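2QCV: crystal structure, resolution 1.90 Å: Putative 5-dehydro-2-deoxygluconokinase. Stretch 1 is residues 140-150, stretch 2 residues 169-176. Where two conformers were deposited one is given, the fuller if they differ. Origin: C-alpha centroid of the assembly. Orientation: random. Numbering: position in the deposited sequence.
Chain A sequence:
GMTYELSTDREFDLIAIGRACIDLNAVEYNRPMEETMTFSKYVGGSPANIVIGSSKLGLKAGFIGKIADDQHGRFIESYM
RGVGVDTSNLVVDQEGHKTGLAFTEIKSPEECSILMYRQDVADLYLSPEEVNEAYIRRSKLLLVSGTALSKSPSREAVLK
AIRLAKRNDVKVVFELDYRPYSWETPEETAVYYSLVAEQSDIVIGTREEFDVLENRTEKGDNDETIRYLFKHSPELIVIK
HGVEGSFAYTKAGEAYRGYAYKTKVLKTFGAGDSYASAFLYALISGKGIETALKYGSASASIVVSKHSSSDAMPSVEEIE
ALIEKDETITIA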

ATOM      1  N   LYS A 140     -14.901  -1.026 -36.234  1.00 27.14           N
ATOM      2  CA  LYS A 140     -14.131  -1.932 -37.074  1.00 28.37           C
ATOM      3  C   LYS A 140     -13.009  -2.616 -36.328  1.00 29.49           C
ATOM      4  O   LYS A 140     -12.790  -3.840 -36.487  1.00 26.21           O
ATOM      5  CB  LYS A 140     -13.553  -1.146 -38.272  1.00 29.62           C
ATOM      6  CG  LYS A 140     -14.584  -0.614 -39.242  1.00 34.47           C
ATOM      7  CD  LYS A 140     -13.905   0.057 -40.470  1.00 34.80           C
ATOM      8  CE  LYS A 140     -14.935   0.904 -41.193  1.00 41.93           C
ATOM      9  NZ  LYS A 140     -14.465   1.339 -42.524  1.00 47.76           N
ATOM     10  N   LEU A 141     -12.311  -1.827 -35.503  1.00 26.43           N
ATOM     11  CA  LEU A 141     -11.060  -2.233 -34.805  1.00 28.43           C
ATOM     12  C   LEU A 141     -11.111  -1.836 -33.327  1.00 27.14           C
ATOM     13  O   LEU A 141     -11.660  -0.785 -32.976  1.00 26.47           O
ATOM     14  CB  LEU A 141      -9.831  -1.480 -35.367  1.00 29.23           C
ATOM     15  CG  LEU A 141      -9.513  -1.434 -36.856  1.00 32.23           C
ATOM     16  CD1 LEU A 141      -8.320  -0.581 -37.140  1.00 31.88           C
ATOM     17  CD2 LEU A 141      -9.306  -2.820 -37.424  1.00 34.45           C
ATOM     18  N   LEU A 142     -10.456  -2.646 -32.498  1.00 26.26           N
ATOM     19  CA  LEU A 142     -10.112  -2.305 -31.122  1.00 24.37           C
ATOM     20  C   LEU A 142      -8.605  -2.244 -31.029  1.00 26.82           C
ATOM     21  O   LEU A 142      -7.923  -3.222 -31.305  1.00 26.46           O
ATOM     22  CB  LEU A 142     -10.647  -3.335 -30.124  1.00 25.31           C
ATOM     23  CG  LEU A 142     -10.285  -3.092 -28.636  1.00 26.65           C
ATOM     24  CD1 LEU A 142     -11.129  -1.907 -28.070  1.00 25.87           C
ATOM     25  CD2 LEU A 142     -10.422  -4.351 -27.787  1.00 25.30           C
ATOM     26  N   LEU A 143      -8.090  -1.083 -30.666  1.00 27.35           N
ATOM     27  CA  LEU A 143      -6.659  -0.891 -30.508  1.00 26.53           C
ATOM     28  C   LEU A 143      -6.335  -1.019 -29.011  1.00 24.69           C
ATOM     29  O   LEU A 143      -6.822  -0.265 -28.171  1.00 27.07           O
ATOM     30  CB  LEU A 143      -6.242   0.490 -31.050  1.00 29.44           C
ATOM     31  CG  LEU A 143      -4.741   0.864 -31.108  1.00 32.88           C
ATOM     32  CD1 LEU A 143      -4.057   0.955 -29.754  1.00 31.71           C
ATOM     33  CD2 LEU A 143      -3.965  -0.035 -32.022  1.00 28.75           C
ATOM     34  N   VAL A 144      -5.530  -1.999 -28.700  1.00 24.13           N
ATOM     35  CA  VAL A 144      -5.080  -2.278 -27.336  1.00 27.24           C
ATOM     36  C   VAL A 144      -3.623  -1.853 -27.212  1.00 29.06           C
ATOM     37  O   VAL A 144      -2.811  -2.249 -28.049  1.00 28.62           O
ATOM     38  CB  VAL A 144      -5.171  -3.770 -27.079  1.00 30.00           C
ATOM     39  CG1 VAL A 144      -4.544  -4.121 -25.705  1.00 28.07           C
ATOM     40  CG2 VAL A 144      -6.664  -4.234 -27.213  1.00 34.05           C
ATOM     41  N   SER A 145      -3.296  -1.004 -26.248  1.00 31.18           N
ATOM     42  CA  SER A 145      -1.898  -0.676 -26.004  0.50 32.29           C
ATOM     43  C   SER A 145      -1.345  -1.535 -24.849  1.00 31.78           C
ATOM     44  O   SER A 145      -2.024  -1.803 -23.825  1.00 29.86           O
ATOM     45  CB  SER A 145      -1.681   0.849 -25.810  0.50 36.00           C
ATOM     46  OG  SER A 145      -1.846   1.582 -27.043  0.50 34.54           O
ATOM     47  N   GLY A 146      -0.114  -1.996 -25.031  1.00 32.04           N
ATOM     48  CA  GLY A 146       0.536  -2.840 -24.050  1.00 31.24           C
ATOM     49  C   GLY A 146       0.645  -2.294 -22.641  1.00 30.88           C
ATOM     50  O   GLY A 146       0.556  -3.054 -21.671  1.00 29.54           O
ATOM     51  N   THR A 147       0.846  -0.989 -22.501  1.00 27.04           N
ATOM     52  CA  THR A 147       1.047  -0.431 -21.169  1.00 28.61           C
ATOM     53  C   THR A 147      -0.214  -0.545 -20.321  1.00 28.33           C
ATOM     54  O   THR A 147      -0.137  -0.605 -19.091  1.00 29.36           O
ATOM     55  CB  THR A 147       1.574   1.024 -21.236  1.00 29.23           C
ATOM     56  OG1 THR A 147       2.845   0.989 -21.886  1.00 33.62           O
ATOM     57  CG2 THR A 147       1.722   1.651 -19.854  1.00 30.72           C
ATOM     58  N   ALA A 148      -1.384  -0.608 -20.971  1.00 26.74           N
ATOM     59  CA  ALA A 148      -2.648  -0.784 -20.255  1.00 27.01           C
ATOM     60  C   ALA A 148      -2.733  -2.155 -19.552  1.00 27.94           C
ATOM     61  O   ALA A 148      -3.622  -2.372 -18.735  1.00 28.75           O
ATOM     62  CB  ALA A 148      -3.837  -0.587 -21.186  1.00 25.29           C
ATOM     63  N   LEU A 149      -1.835  -3.078 -19.891  1.00 28.75           N
ATOM     64  CA  LEU A 149      -1.764  -4.381 -19.229  1.00 28.41           C
ATOM     65  C   LEU A 149      -0.839  -4.365 -18.016  1.00 28.51           C
ATOM     66  O   LEU A 149      -0.711  -5.394 -17.355  1.00 29.75           O
ATOM     67  CB  LEU A 149      -1.267  -5.448 -20.214  1.00 28.05           C
ATOM     68  CG  LEU A 149      -2.078  -5.715 -21.472  1.00 30.23           C
ATOM     69  CD1 LEU A 149      -1.271  -6.516 -22.544  1.00 27.40           C
ATOM     70  CD2 LEU A 149      -3.346  -6.478 -21.117  1.00 23.16           C
ATOM     71  N   SER A 150      -0.173  -3.238 -17.748  1.00 28.31           N
ATOM     72  CA  SER A 150       0.877  -3.172 -16.729  1.00 28.23           C
ATOM     73  C   SER A 150       0.365  -3.312 -15.294  1.00 29.07           C
ATOM     74  O   SER A 150       1.132  -3.711 -14.416  1.00 31.11           O
ATOM     75  CB  SER A 150       1.713  -1.891 -16.855  1.00 30.34           C
ATOM     76  OG  SER A 150       0.949  -0.713 -16.589  1.00 28.15           O
ATOM     77  N   ASP A 169     -16.909  -9.551 -33.818  1.00 27.14           N
ATOM     78  CA  ASP A 169     -16.265  -9.422 -35.108  1.00 28.43           C
ATOM     79  C   ASP A 169     -15.604  -8.053 -35.261  1.00 29.60           C
ATOM     80  O   ASP A 169     -15.645  -7.431 -36.319  1.00 28.11           O
ATOM     81  CB  ASP A 169     -17.288  -9.717 -36.221  1.00 31.32           C
ATOM     82  CG  ASP A 169     -16.652  -9.954 -37.545  1.00 44.06           C
ATOM     83  OD1 ASP A 169     -15.514 -10.472 -37.547  1.00 45.54           O
ATOM     84  OD2 ASP A 169     -17.285  -9.613 -38.574  1.00 48.28           O
ATOM     85  N   VAL A 170     -15.024  -7.589 -34.163  1.00 27.13           N
ATOM     86  CA  VAL A 170     -14.242  -6.370 -34.104  1.00 25.88           C
ATOM     87  C   VAL A 170     -12.770  -6.820 -34.118  1.00 24.89           C
ATOM     88  O   VAL A 170     -12.344  -7.614 -33.275  1.00 27.23           O
ATOM     89  CB  VAL A 170     -14.556  -5.562 -32.850  1.00 24.93           C
ATOM     90  CG1 VAL A 170     -13.676  -4.314 -32.783  1.00 25.06           C
ATOM     91  CG2 VAL A 170     -16.053  -5.170 -32.835  1.00 24.94           C
ATOM     92  N   LYS A 171     -12.004  -6.325 -35.084  1.00 28.38           N
ATOM     93  CA  LYS A 171     -10.605  -6.721 -35.235  1.00 29.98           C
ATOM     94  C   LYS A 171      -9.760  -6.146 -34.074  1.00 29.84           C
ATOM     95  O   LYS A 171      -9.829  -4.945 -33.793  1.00 29.39           O
ATOM     96  CB  LYS A 171     -10.066  -6.206 -36.561  1.00 30.68           C
ATOM     97  CG  LYS A 171      -8.754  -6.834 -36.999  1.00 38.79           C
ATOM     98  CD  LYS A 171      -8.479  -6.666 -38.527  1.00 41.33           C
ATOM     99  CE  LYS A 171      -9.523  -7.289 -39.508  1.00 50.17           C
ATOM    100  NZ  LYS A 171      -9.604  -8.801 -39.529  1.00 53.43           N
ATOM    101  N   VAL A 172      -8.954  -6.998 -33.440  1.00 26.66           N
ATOM    102  CA  VAL A 172      -8.128  -6.618 -32.266  1.00 26.02           C
ATOM    103  C   VAL A 172      -6.730  -6.337 -32.759  1.00 27.63           C
ATOM    104  O   VAL A 172      -6.086  -7.216 -33.358  1.00 26.54           O
ATOM    105  CB  VAL A 172      -8.145  -7.705 -31.166  1.00 29.77           C
ATOM    106  CG1 VAL A 172      -7.152  -7.376 -29.991  1.00 27.46           C
ATOM    107  CG2 VAL A 172      -9.602  -7.878 -30.630  1.00 28.57           C
ATOM    108  N   VAL A 173      -6.325  -5.088 -32.564  1.00 25.42           N
ATOM    109  CA  VAL A 173      -5.014  -4.613 -32.932  1.00 27.05           C
ATOM    110  C   VAL A 173      -4.213  -4.335 -31.672  1.00 25.11           C
ATOM    111  O   VAL A 173      -4.599  -3.499 -30.819  1.00 26.44           O
ATOM    112  CB  VAL A 173      -5.075  -3.325 -33.827  1.00 25.68           C
ATOM    113  CG1 VAL A 173      -3.641  -2.900 -34.219  1.00 23.75           C
ATOM    114  CG2 VAL A 173      -5.997  -3.474 -35.051  1.00 25.50           C
ATOM    115  N   PHE A 174      -3.100  -5.049 -31.524  1.00 24.85           N
ATOM    116  CA  PHE A 174      -2.281  -4.955 -30.319  1.00 27.18           C
ATOM    117  C   PHE A 174      -1.019  -4.177 -30.659  1.00 27.59           C
ATOM    118  O   PHE A 174      -0.189  -4.644 -31.442  1.00 26.62           O
ATOM    119  CB  PHE A 174      -1.940  -6.371 -29.813  1.00 24.77           C
ATOM    120  CG  PHE A 174      -1.183  -6.422 -28.495  1.00 25.82           C
ATOM    121  CD1 PHE A 174      -1.262  -5.416 -27.511  1.00 26.45           C
ATOM    122  CD2 PHE A 174      -0.380  -7.532 -28.231  1.00 26.27           C
ATOM    123  CE1 PHE A 174      -0.558  -5.563 -26.319  1.00 27.46           C
ATOM    124  CE2 PHE A 174       0.318  -7.669 -27.040  1.00 25.27           C
ATOM    125  CZ  PHE A 174       0.252  -6.682 -26.114  1.00 25.31           C
ATOM    126  N   GLU A 175      -0.901  -2.995 -30.046  1.00 26.67           N
ATOM    127  CA  GLU A 175       0.261  -2.148 -30.182  1.00 28.24           C
ATOM    128  C   GLU A 175       1.149  -2.356 -28.971  1.00 28.18           C
ATOM    129  O   GLU A 175       0.758  -2.060 -27.840  1.00 26.49           O
ATOM    130  CB  GLU A 175      -0.190  -0.692 -30.329  1.00 29.65           C
ATOM    131  CG  GLU A 175       0.648   0.111 -31.289  1.00 42.71           C
ATOM    132  CD  GLU A 175       2.026   0.363 -30.796  1.00 46.76           C
ATOM    133  OE1 GLU A 175       2.248   0.298 -29.575  1.00 49.38           O
ATOM    134  OE2 GLU A 175       2.891   0.667 -31.625  1.00 51.37           O
ATOM    135  N   LEU A 176       2.382  -2.820 -29.191  1.00 27.29           N
ATOM    136  CA  LEU A 176       3.170  -3.342 -28.107  1.00 28.09           C
ATOM    137  C   LEU A 176       3.655  -2.268 -27.127  1.00 35.39           C
ATOM    138  O   LEU A 176       3.722  -2.571 -25.948  1.00 44.73           O
ATOM    139  CB  LEU A 176       4.346  -4.222 -28.591  1.00 27.72           C
ATOM    140  CG  LEU A 176       3.996  -5.514 -29.356  1.00 26.30           C
ATOM    141  CD1 LEU A 176       5.259  -6.403 -29.550  1.00 24.83           C
ATOM    142  CD2 LEU A 176       2.915  -6.298 -28.607  1.00 24.18           C
TER

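Six backbone hydrogen bonds join the two stretches, whose strands 141-145 and 171-175 run parallel as neighbours, with side chains alternating between the two faces of the sheet; the contact buries 639 Å² in all. Before the strand, Asp 169 is exposed, its CA-to-CB bond points away, and it adds almost nothing. Val 170 opens the contact: its CG1 lies 3.6 Å from Leu 142 N and 4.1 Å from Leu 142 CB, a compact branched side chain packed against Leu 142. Lys 171 is bonded through both backbone groups, its N to Lys 140 O (3.0 Å) and its O to Leu 142 N (2.7 Å). Its CB packs 3.6 Å from Leu 141 CD2, while the rest of the chain leads away and NZ finds a partner elsewhere in the structure. Val 172, on the other face with Leu 142, Val 144 and Phe 174, brings its CA to 3.5 Å from Leu 142 O and its CG1 to 4.2 Å from Val 144 CG2. Val 173 is the most heavily covered residue. Its N donates to Leu 142 O and its O accepts from Val 144 N, both at 2.8 Å and nearly linear, while its two methyls pack against leucines: CG1 is 3.6 Å from Leu 143 CD2 and CG2 4.1 Å from Leu 141 CD2. The end of the Phe 174 side chain comes nearer to stretch 1, its CD1 4.0 Å from Val 144 CG1 and its CZ 3.9 Å from Leu 149 CD1. The ring edge meets Gly 146, whose CA is 3.7 Å from Phe 174 CE1. Glu 175 ends the ladder: its N donates to Val 144 O and its O accepts from Gly 146 N, both at 2.9 Å; its CB lies 4.2 Å from Leu 143 CD2, on the face of Leu 143 and Val 173. At Leu 176 the side chain points away, but a CB on Gly 146 would fall 2.3 Å from Leu 176 O, so glycine fits this close passage.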